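Local structure of 4-alpha-glucanotransferase (Aquifex aeolicus, 1TZ7) at residues A[65-69]-A[81-87]; A[154-158]-A[234-240]; A[348-354]-A[369-374]; A[395-401]-A[449-455]. The protein belongs to the amylomaltase or disproportionating-enzyme family and is built on a parallel (beta/alpha)8 barrel, with long insertions between its strands and helices. All blocks are in the same frame, centred on the assembly; numbering follows the deposited sequence.

Contact 1 of 4, residues A[65-69]-A[81-87]; sequences PLNPT and NSLFAGN
N67 and A85 illustrate how a side-chain amide can hold two stretches of irregular chain together without a strand or helix on either side. The ND2 of N67 gives a hydrogen bond to A85 O, 3.1 Å long and nearly straight at 162°. The oxygen lies close to the amide plane of N67, and the donor lies in the carbonyl plane of A85, so the two flat groups share an in-plane approach. With CG set beside the backbone N and opposite the carbonyl carbon (chi1 -59°), this torsion brings the amide up to the 82-85 backbone, and N67 CB lies 3.1 Å from S82 O. P68 follows, its CD 3.9 Å from A85 CB, the apolar part of the contact.

At the far end N87 uses both ends of its amide on T69. ND2 donates to T69 OG1 at 3.0 Å, with the hydroxyl tilted from the amide plane, while OD1 takes a weak bond from T69 N at 3.4 Å. The two side chains meet at about a right angle, and Y121 is a further hydrogen-bond partner of the T69 hydroxyl. Within the loop, S82 OG accepts from A85 N at 3.1 Å and from F84 N at 3.2 Å, which would steady the turn leading to A85 O.

Q202 of helix 192-218 binds G86 N from outside. An ST turn and ST motif at S82 within one segment, and asparagine amides between the two, are the devices of the long loop that follows strand 60-62, the second strand of the barrel.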
# COMPACT_ATOMS: atom_id res chain seq x y z
N PRO A 65 -0.93 -0.51 -0.93
CA PRO A 65 -0.45 -0.73 -2.30
C PRO A 65 -1.48 -1.43 -3.17
O PRO A 65 -2.20 -2.31 -2.70
CB PRO A 65 0.79 -1.61 -2.10
CG PRO A 65 1.24 -1.32 -0.71
CD PRO A 65 -0.01 -1.08 0.07
N LEU A 66 -1.56 -1.03 -4.43
CA LEU A 66 -2.58 -1.53 -5.35
C LEU A 66 -2.00 -2.64 -6.22
O LEU A 66 -2.62 -3.07 -7.18
CB LEU A 66 -3.09 -0.38 -6.24
CG LEU A 66 -4.34 0.39 -5.77
CD1 LEU A 66 -4.39 0.55 -4.27
CD2 LEU A 66 -4.41 1.75 -6.47
N ASN A 67 -0.81 -3.11 -5.86
CA ASN A 67 -0.10 -4.11 -6.66
C ASN A 67 -0.80 -5.48 -6.59
O ASN A 67 -1.48 -5.79 -5.60
CB ASN A 67 1.35 -4.24 -6.20
CG ASN A 67 2.11 -2.92 -6.28
OD1 ASN A 67 2.97 -2.65 -5.46
ND2 ASN A 67 1.80 -2.11 -7.31
N PRO A 68 -0.63 -6.31 -7.62
CA PRO A 68 -1.28 -7.63 -7.67
C PRO A 68 -0.89 -8.51 -6.49
O PRO A 68 0.28 -8.58 -6.12
CB PRO A 68 -0.77 -8.23 -9.00
CG PRO A 68 0.37 -7.35 -9.44
CD PRO A 68 0.19 -6.04 -8.82
N THR A 69 -1.88 -9.18 -5.91
CA THR A 69 -1.65 -10.05 -4.77
C THR A 69 -1.87 -11.50 -5.16
O THR A 69 -2.43 -11.79 -6.22
CB THR A 69 -2.58 -9.68 -3.60
OG1 THR A 69 -3.94 -9.68 -4.04
CG2 THR A 69 -2.34 -8.24 -3.15
N ASN A 81 4.11 -9.58 -7.43
CA ASN A 81 4.95 -9.84 -8.59
C ASN A 81 5.16 -8.59 -9.48
O ASN A 81 5.72 -8.70 -10.56
CB ASN A 81 4.39 -11.03 -9.42
CG ASN A 81 2.94 -10.80 -9.89
OD1 ASN A 81 2.49 -9.67 -10.02
ND2 ASN A 81 2.23 -11.90 -10.14
N SER A 82 4.71 -7.42 -9.01
CA SER A 82 4.99 -6.15 -9.71
C SER A 82 4.71 -4.94 -8.82
O SER A 82 3.65 -4.84 -8.21
CB SER A 82 4.16 -6.05 -10.98
OG SER A 82 4.39 -4.82 -11.64
N LEU A 83 5.68 -4.02 -8.76
CA LEU A 83 5.51 -2.77 -8.01
C LEU A 83 4.80 -1.71 -8.84
O LEU A 83 4.51 -0.62 -8.35
CB LEU A 83 6.89 -2.23 -7.56
CG LEU A 83 7.67 -3.12 -6.61
CD1 LEU A 83 9.09 -2.60 -6.43
CD2 LEU A 83 6.96 -3.22 -5.25
N PHE A 84 4.51 -2.04 -10.09
CA PHE A 84 3.93 -1.08 -11.03
C PHE A 84 2.47 -1.42 -11.36
O PHE A 84 1.63 -0.53 -11.48
CB PHE A 84 4.76 -1.02 -12.31
CG PHE A 84 6.07 -0.32 -12.14
CD1 PHE A 84 7.16 -0.97 -11.57
CD2 PHE A 84 6.23 1.01 -12.54
CE1 PHE A 84 8.38 -0.32 -11.41
CE2 PHE A 84 7.45 1.66 -12.38
CZ PHE A 84 8.53 0.99 -11.81
N ALA A 85 2.18 -2.71 -11.50
CA ALA A 85 0.88 -3.16 -12.00
C ALA A 85 -0.23 -2.94 -10.95
O ALA A 85 0.05 -2.75 -9.77
CB ALA A 85 0.95 -4.62 -12.39
N GLY A 86 -1.47 -2.96 -11.42
CA GLY A 86 -2.62 -2.93 -10.54
C GLY A 86 -3.20 -4.32 -10.29
O GLY A 86 -2.95 -5.26 -11.05
N ASN A 87 -3.97 -4.44 -9.21
CA ASN A 87 -4.50 -5.72 -8.75
C ASN A 87 -5.88 -5.98 -9.36
O ASN A 87 -6.83 -5.25 -9.09
CB ASN A 87 -4.60 -5.70 -7.21
CG ASN A 87 -4.78 -7.07 -6.61
OD1 ASN A 87 -4.76 -8.09 -7.31
ND2 ASN A 87 -4.96 -7.11 -5.29

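Contact 2 of 4, residues A[154-158]-A[234-240]; sequences DYALY and SSADVWT
Segment 154-158 of helix 149-165 and helix 236-240 approach with their local axes 10.1 Å apart and their directions 105° from one another, and the backbones come nearest where Y155 faces A236. A236 CB lies over the face of the Y158 ring, 3.9 Å from the centroid and 20° off the normal, a CH-pi contact. Y158 CG stands anti to the backbone N, which carries the ring out over A236. A236 N stands over the ring too, displaced toward its rim. The same residue's methyl reaches the edge of the Y155 ring, so two tyrosines one turn apart share one alanine.

Y158 and W239 run past each other in opposite directions, with planes at 45°, a slanted pairing that is neither stack nor T-shape. W239 CZ3 approaches Y158 CB at 3.7 Å and meets D154 O at the indole edge, 3.5 Å away and in the ring plane. At the outer end, T240 turns CG2 onto the carboxylate of D154, 3.4 Å from CG; the charge itself is paired with R179. S235 caps the second helix: its OG accepts a weak bond from V238 N and donates to S232 O.

W169 and W172 meet the W239 ring, R179 lies against it as a cation-pi partner, and L176 O accepts a hydrogen bond from its NE1. Around the pair, L157 packs on helix 181-190 and A156 on helix 192-218.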
# COMPACT_ATOMS: atom_id res chain seq x y z
N ASP A 154 7.07 -5.39 -20.22
CA ASP A 154 7.79 -6.39 -19.46
C ASP A 154 6.85 -7.19 -18.57
O ASP A 154 7.03 -8.39 -18.40
CB ASP A 154 8.87 -5.73 -18.61
CG ASP A 154 10.05 -5.26 -19.43
OD1 ASP A 154 10.50 -4.11 -19.24
OD2 ASP A 154 10.59 -5.97 -20.29
N TYR A 155 5.84 -6.53 -18.00
CA TYR A 155 4.95 -7.18 -17.04
C TYR A 155 4.02 -8.15 -17.74
O TYR A 155 3.86 -9.28 -17.31
CB TYR A 155 4.14 -6.17 -16.25
CG TYR A 155 3.14 -6.83 -15.32
CD1 TYR A 155 3.56 -7.50 -14.17
CD2 TYR A 155 1.78 -6.82 -15.60
CE1 TYR A 155 2.66 -8.12 -13.32
CE2 TYR A 155 0.86 -7.44 -14.76
CZ TYR A 155 1.31 -8.09 -13.62
OH TYR A 155 0.40 -8.70 -12.78
N ALA A 156 3.40 -7.70 -18.83
CA ALA A 156 2.45 -8.52 -19.57
C ALA A 156 3.14 -9.75 -20.19
O ALA A 156 2.54 -10.82 -20.30
CB ALA A 156 1.78 -7.70 -20.64
N LEU A 157 4.39 -9.58 -20.60
CA LEU A 157 5.18 -10.70 -21.13
C LEU A 157 5.60 -11.64 -20.00
O LEU A 157 5.60 -12.85 -20.16
CB LEU A 157 6.42 -10.17 -21.86
CG LEU A 157 7.30 -11.23 -22.53
CD1 LEU A 157 6.52 -11.99 -23.60
CD2 LEU A 157 8.54 -10.58 -23.13
N TYR A 158 5.95 -11.06 -18.86
CA TYR A 158 6.28 -11.83 -17.66
C TYR A 158 5.12 -12.74 -17.27
O TYR A 158 5.32 -13.91 -16.95
CB TYR A 158 6.63 -10.86 -16.52
CG TYR A 158 6.64 -11.44 -15.12
CD1 TYR A 158 7.81 -11.97 -14.57
CD2 TYR A 158 5.49 -11.43 -14.33
CE1 TYR A 158 7.83 -12.48 -13.28
CE2 TYR A 158 5.50 -11.94 -13.03
CZ TYR A 158 6.67 -12.47 -12.52
OH TYR A 158 6.68 -12.97 -11.23
N SER A 234 10.12 -13.03 -6.49
CA SER A 234 9.30 -13.51 -7.60
C SER A 234 8.47 -12.37 -8.19
O SER A 234 7.25 -12.30 -8.00
CB SER A 234 8.36 -14.62 -7.12
OG SER A 234 9.10 -15.71 -6.59
N SER A 235 9.15 -11.47 -8.89
CA SER A 235 8.48 -10.32 -9.51
C SER A 235 9.10 -9.99 -10.86
O SER A 235 10.26 -10.31 -11.13
CB SER A 235 8.55 -9.10 -8.58
OG SER A 235 9.87 -8.59 -8.48
N ALA A 236 8.31 -9.34 -11.71
CA ALA A 236 8.81 -8.81 -12.98
C ALA A 236 9.93 -7.80 -12.75
O ALA A 236 10.77 -7.61 -13.61
CB ALA A 236 7.68 -8.17 -13.75
N ASP A 237 9.93 -7.15 -11.58
CA ASP A 237 10.88 -6.07 -11.30
C ASP A 237 12.30 -6.59 -11.12
O ASP A 237 13.25 -6.02 -11.65
CB ASP A 237 10.45 -5.31 -10.05
CG ASP A 237 9.04 -4.80 -10.14
OD1 ASP A 237 8.20 -5.24 -9.32
OD2 ASP A 237 8.67 -3.98 -11.00
N VAL A 238 12.45 -7.68 -10.37
CA VAL A 238 13.77 -8.31 -10.19
C VAL A 238 14.21 -8.96 -11.49
O VAL A 238 15.37 -8.86 -11.88
CB VAL A 238 13.74 -9.37 -9.05
CG1 VAL A 238 15.11 -9.99 -8.87
CG2 VAL A 238 13.27 -8.74 -7.74
N TRP A 239 13.27 -9.62 -12.17
CA TRP A 239 13.52 -10.21 -13.48
C TRP A 239 14.10 -9.18 -14.47
O TRP A 239 15.06 -9.47 -15.17
CB TRP A 239 12.22 -10.80 -14.03
CG TRP A 239 12.37 -11.44 -15.37
CD1 TRP A 239 13.29 -12.38 -15.74
CD2 TRP A 239 11.56 -11.20 -16.53
NE1 TRP A 239 13.11 -12.74 -17.05
CE2 TRP A 239 12.06 -12.03 -17.57
CE3 TRP A 239 10.47 -10.36 -16.81
CZ2 TRP A 239 11.50 -12.04 -18.85
CZ3 TRP A 239 9.92 -10.38 -18.08
CH2 TRP A 239 10.44 -11.21 -19.09
N THR A 240 13.51 -7.98 -14.51
CA THR A 240 13.90 -6.97 -15.51
C THR A 240 15.16 -6.22 -15.11
O THR A 240 15.91 -5.76 -15.96
CB THR A 240 12.76 -5.94 -15.76
OG1 THR A 240 12.01 -5.72 -14.56
CG2 THR A 240 11.75 -6.48 -16.73

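Contact 3 of 4, residues A[348-354]-A[369-374]; sequences NPFIAED and FKIPGS
A352 and P372 join the two strands of a beta-alpha-beta crossover, in which strand 350-352 leads through helix 360-368 to strand 373-376, the fifth and sixth strands of the (beta/alpha)8 barrel. The tight part lies where they run side by side. A352 N donates to P372 O at 2.9 Å, nearly straight (173°) and close to the line of the C=O bond. I371 supports it from beside: its CG2, anti to the backbone N, sits 3.6 Å from both F350 O and A352 N and also touches A352 CB. On the other flank I351 CG1 meets P372 CG at about a right angle, 4.0 Å away, and F350 O lies 3.3 Å from P372 CD.

Toward N348 and K370 the contact thins out. K370, exposed and at positive phi, is the C-prime residue of the Schellman motif that closes helix 360-368, and its chain leads away from the strand. N348 spends its OD1 on its own backbone, in an Asx turn with F350 N, while its ND2 faces the carbonyls at the helix end. F369 turns its ring away as well and lies on L342 of helix 334-344.

The polar end at D354 is the reverse, gripped and buried. S374 OG donates to A352 O at 2.8 Å, tilted from the carbonyl plane. D354, whose chi1 of 56° places CG between the backbone N and carbonyl carbon, is shared: OD1 pairs with R366, and OD2 accepts S374 N at 2.8 Å on the syn side, 29° out of the carboxylate plane.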
# COMPACT_ATOMS: atom_id res chain seq x y z
N ASN A 348 7.22 17.82 -3.36
CA ASN A 348 7.39 16.89 -2.22
C ASN A 348 6.15 16.08 -1.88
O ASN A 348 5.38 16.44 -0.99
CB ASN A 348 7.91 17.60 -0.98
CG ASN A 348 8.54 16.62 0.04
OD1 ASN A 348 8.38 15.40 -0.08
ND2 ASN A 348 9.25 17.16 1.03
N PRO A 349 5.97 14.97 -2.59
CA PRO A 349 4.84 14.07 -2.38
C PRO A 349 5.08 13.05 -1.27
O PRO A 349 4.21 12.24 -1.00
CB PRO A 349 4.71 13.36 -3.72
CG PRO A 349 6.11 13.26 -4.22
CD PRO A 349 6.83 14.50 -3.69
N PHE A 350 6.26 13.09 -0.64
CA PHE A 350 6.71 11.97 0.19
C PHE A 350 6.22 12.06 1.63
O PHE A 350 6.20 13.14 2.23
CB PHE A 350 8.23 11.85 0.15
CG PHE A 350 8.78 11.69 -1.23
CD1 PHE A 350 8.52 10.54 -1.96
CD2 PHE A 350 9.56 12.69 -1.81
CE1 PHE A 350 9.02 10.38 -3.25
CE2 PHE A 350 10.06 12.54 -3.09
CZ PHE A 350 9.79 11.38 -3.81
N ILE A 351 5.80 10.91 2.16
CA ILE A 351 5.55 10.74 3.58
C ILE A 351 6.39 9.57 4.07
O ILE A 351 6.44 8.54 3.42
CB ILE A 351 4.03 10.44 3.83
CG1 ILE A 351 3.18 11.64 3.45
CG2 ILE A 351 3.80 10.06 5.29
CD1 ILE A 351 1.69 11.32 3.32
N ALA A 352 7.04 9.73 5.21
CA ALA A 352 7.90 8.69 5.74
C ALA A 352 7.13 7.81 6.71
O ALA A 352 6.55 8.30 7.68
CB ALA A 352 9.10 9.31 6.43
N GLU A 353 7.13 6.49 6.44
CA GLU A 353 6.85 5.50 7.47
C GLU A 353 8.10 5.28 8.30
O GLU A 353 8.95 4.44 7.96
CB GLU A 353 6.38 4.18 6.86
CG GLU A 353 5.85 3.18 7.89
CD GLU A 353 6.91 2.19 8.36
OE1 GLU A 353 7.35 2.28 9.53
OE2 GLU A 353 7.30 1.31 7.57
N ASP A 354 8.21 6.04 9.38
CA ASP A 354 9.42 6.07 10.18
C ASP A 354 9.14 5.52 11.56
O ASP A 354 9.64 6.02 12.56
CB ASP A 354 9.97 7.52 10.27
CG ASP A 354 8.95 8.50 10.83
OD1 ASP A 354 9.34 9.63 11.18
OD2 ASP A 354 7.74 8.22 10.95
N PHE A 369 15.08 16.79 4.27
CA PHE A 369 14.28 16.94 3.05
C PHE A 369 12.82 17.28 3.35
O PHE A 369 11.96 17.20 2.47
CB PHE A 369 14.37 15.68 2.22
CG PHE A 369 15.73 15.41 1.68
CD1 PHE A 369 16.54 14.43 2.25
CD2 PHE A 369 16.23 16.16 0.62
CE1 PHE A 369 17.81 14.20 1.76
CE2 PHE A 369 17.50 15.93 0.13
CZ PHE A 369 18.29 14.95 0.69
N LYS A 370 12.55 17.68 4.61
CA LYS A 370 11.24 18.20 5.01
C LYS A 370 10.13 17.20 4.75
O LYS A 370 9.00 17.56 4.50
CB LYS A 370 10.93 19.53 4.28
CG LYS A 370 11.99 20.61 4.46
CD LYS A 370 12.07 21.09 5.90
CE LYS A 370 12.23 22.61 5.99
NZ LYS A 370 12.19 23.10 7.39
N ILE A 371 10.47 15.92 4.82
CA ILE A 371 9.49 14.87 4.65
C ILE A 371 8.75 14.64 5.97
O ILE A 371 9.38 14.37 6.99
CB ILE A 371 10.19 13.59 4.18
CG1 ILE A 371 10.83 13.81 2.80
CG2 ILE A 371 9.20 12.43 4.13
CD1 ILE A 371 11.76 12.68 2.35
N PRO A 372 7.41 14.75 5.95
CA PRO A 372 6.62 14.49 7.16
C PRO A 372 6.81 13.07 7.66
O PRO A 372 6.83 12.14 6.86
CB PRO A 372 5.17 14.70 6.68
CG PRO A 372 5.23 14.62 5.20
CD PRO A 372 6.57 15.11 4.80
N GLY A 373 6.94 12.92 8.97
CA GLY A 373 7.00 11.62 9.59
C GLY A 373 5.62 11.06 9.89
O GLY A 373 4.60 11.67 9.53
N SER A 374 5.58 9.91 10.54
CA SER A 374 4.34 9.30 10.97
C SER A 374 4.29 9.25 12.51
O SER A 374 5.30 8.99 13.16
CB SER A 374 4.22 7.88 10.39
OG SER A 374 4.09 7.91 8.98

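Contact 4 of 4, residues A[395-401]-A[449-455]; sequences ENNVYYT and RAKFAII
R449 meets E395 at the edge of its guanidinium: NE and NH2 both point in plane at one oxygen, E395 OE1, with NE at 2.9 Å and NH2 at 3.3 Å. The carboxylate is turned 66° against the guanidinium and uses its anti side. F452 carries its neighbour K451 CG over one ring face, while V398 CG2 meets it slantwise, 3.9 Å from CD2. The ring also meets F302 edge-to-face. Y400 lies alongside I454, CD2 3.7 Å from CB, and V398 CG1 fits against I454 CG1 at 3.6 Å; these residues point to the same side of the sheet as F452. On the other side A450 packs on Y399 CB.

Between strands 397-400 and 452-455, parallel with a 24° twist, Y399 is bound twice: its N donates to F452 O, and its O takes I454 N at 2.9 Å, 173° straight. K451, fully stretched beyond CG, runs beside N396 and gives NZ to its OD1 at 2.9 Å.

The chemistry is thus graded: apolar packing and a parallel backbone ladder inside, its F452 N to N397 O rung weak, with the charged pair at the solvent-exposed end, where water would be expected to weaken the salt bridge.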
# COMPACT_ATOMS: atom_id res chain seq x y z
N GLU A 395 4.04 20.00 13.44
CA GLU A 395 3.13 20.26 12.31
C GLU A 395 3.40 19.32 11.14
O GLU A 395 2.45 18.78 10.53
CB GLU A 395 3.25 21.71 11.84
CG GLU A 395 2.45 22.71 12.68
CD GLU A 395 3.24 23.26 13.87
OE1 GLU A 395 2.73 24.20 14.53
OE2 GLU A 395 4.36 22.76 14.14
N ASN A 396 4.67 19.13 10.81
CA ASN A 396 5.04 18.33 9.64
C ASN A 396 5.01 16.84 9.96
O ASN A 396 6.06 16.17 10.02
CB ASN A 396 6.41 18.75 9.10
CG ASN A 396 6.61 18.34 7.65
OD1 ASN A 396 5.64 18.17 6.91
ND2 ASN A 396 7.86 18.19 7.24
N ASN A 397 3.81 16.32 10.15
CA ASN A 397 3.60 14.92 10.48
C ASN A 397 2.24 14.47 9.99
O ASN A 397 1.31 15.28 9.87
CB ASN A 397 3.68 14.70 11.99
CG ASN A 397 5.11 14.60 12.49
OD1 ASN A 397 5.86 13.83 12.05
ND2 ASN A 397 5.43 15.39 13.40
N VAL A 398 2.13 13.18 9.71
CA VAL A 398 0.85 12.52 9.58
C VAL A 398 0.56 11.75 10.89
O VAL A 398 1.35 10.92 11.30
CB VAL A 398 0.86 11.54 8.39
CG1 VAL A 398 -0.55 11.04 8.09
CG2 VAL A 398 1.47 12.21 7.14
N TYR A 399 -0.57 12.05 11.51
CA TYR A 399 -0.91 11.51 12.85
C TYR A 399 -2.08 10.54 12.71
O TYR A 399 -3.19 10.95 12.36
CB TYR A 399 -1.31 12.67 13.78
CG TYR A 399 -1.23 12.40 15.29
CD1 TYR A 399 -1.78 13.31 16.19
CD2 TYR A 399 -0.62 11.25 15.80
CE1 TYR A 399 -1.72 13.09 17.56
CE2 TYR A 399 -0.55 11.03 17.17
CZ TYR A 399 -1.11 11.97 18.04
OH TYR A 399 -1.06 11.78 19.40
N TYR A 400 -1.83 9.27 13.00
CA TYR A 400 -2.83 8.21 12.88
C TYR A 400 -3.43 7.88 14.23
O TYR A 400 -2.76 7.97 15.25
CB TYR A 400 -2.19 6.94 12.28
CG TYR A 400 -1.66 7.13 10.89
CD1 TYR A 400 -0.39 7.66 10.67
CD2 TYR A 400 -2.42 6.78 9.78
CE1 TYR A 400 0.11 7.83 9.38
CE2 TYR A 400 -1.94 6.95 8.49
CZ TYR A 400 -0.67 7.47 8.29
OH TYR A 400 -0.20 7.65 7.01
N THR A 401 -4.70 7.48 14.25
CA THR A 401 -5.26 6.80 15.41
C THR A 401 -4.63 5.43 15.52
O THR A 401 -4.08 5.06 16.56
CB THR A 401 -6.81 6.66 15.29
OG1 THR A 401 -7.17 6.04 14.05
CG2 THR A 401 -7.48 8.03 15.23
N ARG A 449 -1.52 19.60 16.22
CA ARG A 449 -1.11 20.51 15.15
C ARG A 449 -0.55 19.76 13.95
O ARG A 449 -0.15 20.38 12.97
CB ARG A 449 -0.09 21.52 15.69
CG ARG A 449 -0.73 22.49 16.71
CD ARG A 449 -0.52 24.02 16.49
NE ARG A 449 -0.07 24.42 15.21
CZ ARG A 449 -0.70 25.16 14.29
NH1 ARG A 449 -2.00 25.49 14.34
NH2 ARG A 449 -0.01 25.48 13.24
N ALA A 450 -0.53 18.43 14.01
CA ALA A 450 -0.16 17.63 12.82
C ALA A 450 -0.97 18.10 11.62
O ALA A 450 -2.19 18.24 11.71
CB ALA A 450 -0.42 16.18 13.07
N LYS A 451 -0.30 18.36 10.50
CA LYS A 451 -0.98 18.92 9.34
C LYS A 451 -1.97 17.92 8.72
O LYS A 451 -3.01 18.31 8.23
CB LYS A 451 0.03 19.41 8.29
CG LYS A 451 0.83 18.32 7.60
CD LYS A 451 1.84 18.94 6.59
CE LYS A 451 2.56 17.86 5.78
NZ LYS A 451 3.57 18.44 4.84
N PHE A 452 -1.63 16.63 8.76
CA PHE A 452 -2.56 15.55 8.32
C PHE A 452 -2.94 14.68 9.52
O PHE A 452 -2.08 14.11 10.18
CB PHE A 452 -1.91 14.65 7.26
CG PHE A 452 -1.51 15.38 5.97
CD1 PHE A 452 -1.96 16.66 5.69
CD2 PHE A 452 -0.69 14.75 5.04
CE1 PHE A 452 -1.59 17.30 4.52
CE2 PHE A 452 -0.32 15.39 3.87
CZ PHE A 452 -0.77 16.66 3.61
N ALA A 453 -4.24 14.57 9.78
CA ALA A 453 -4.76 13.64 10.78
C ALA A 453 -5.56 12.55 10.08
O ALA A 453 -6.50 12.83 9.35
CB ALA A 453 -5.63 14.37 11.76
N ILE A 454 -5.18 11.29 10.31
CA ILE A 454 -5.80 10.16 9.61
C ILE A 454 -6.41 9.19 10.60
O ILE A 454 -5.74 8.73 11.53
CB ILE A 454 -4.75 9.43 8.73
CG1 ILE A 454 -4.09 10.41 7.75
CG2 ILE A 454 -5.41 8.26 7.98
CD1 ILE A 454 -4.87 10.62 6.47
N ILE A 455 -7.69 8.90 10.41
CA ILE A 455 -8.40 7.91 11.22
C ILE A 455 -8.53 6.61 10.44
O ILE A 455 -9.03 6.61 9.33
CB ILE A 455 -9.82 8.44 11.57
CG1 ILE A 455 -9.74 9.85 12.18
CG2 ILE A 455 -10.54 7.49 12.51
CD1 ILE A 455 -11.05 10.60 12.16

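How the contacts relate
The four contacts follow one another along the chain and gather into two touching pairs. Contacts 3 and 4 are neighbours in the parallel sheet, their centres about 12 Å apart: G373 O meets V398 N at 2.9 Å, a probable hydrogen bond between adjacent strands 373-376 and 397-400. Contacts 1 and 2, about 11 Å apart between centres, join through N81 O to A236 N and L83 N to D237 OD1, each 2.9 Å and a probable hydrogen bond. The pairs do not touch; contacts 2 and 4 lie about 36 Å apart between centres, on opposite sides of the chain's centre. Barrel strands are thus joined in one pair, loops and helices beyond them in the other.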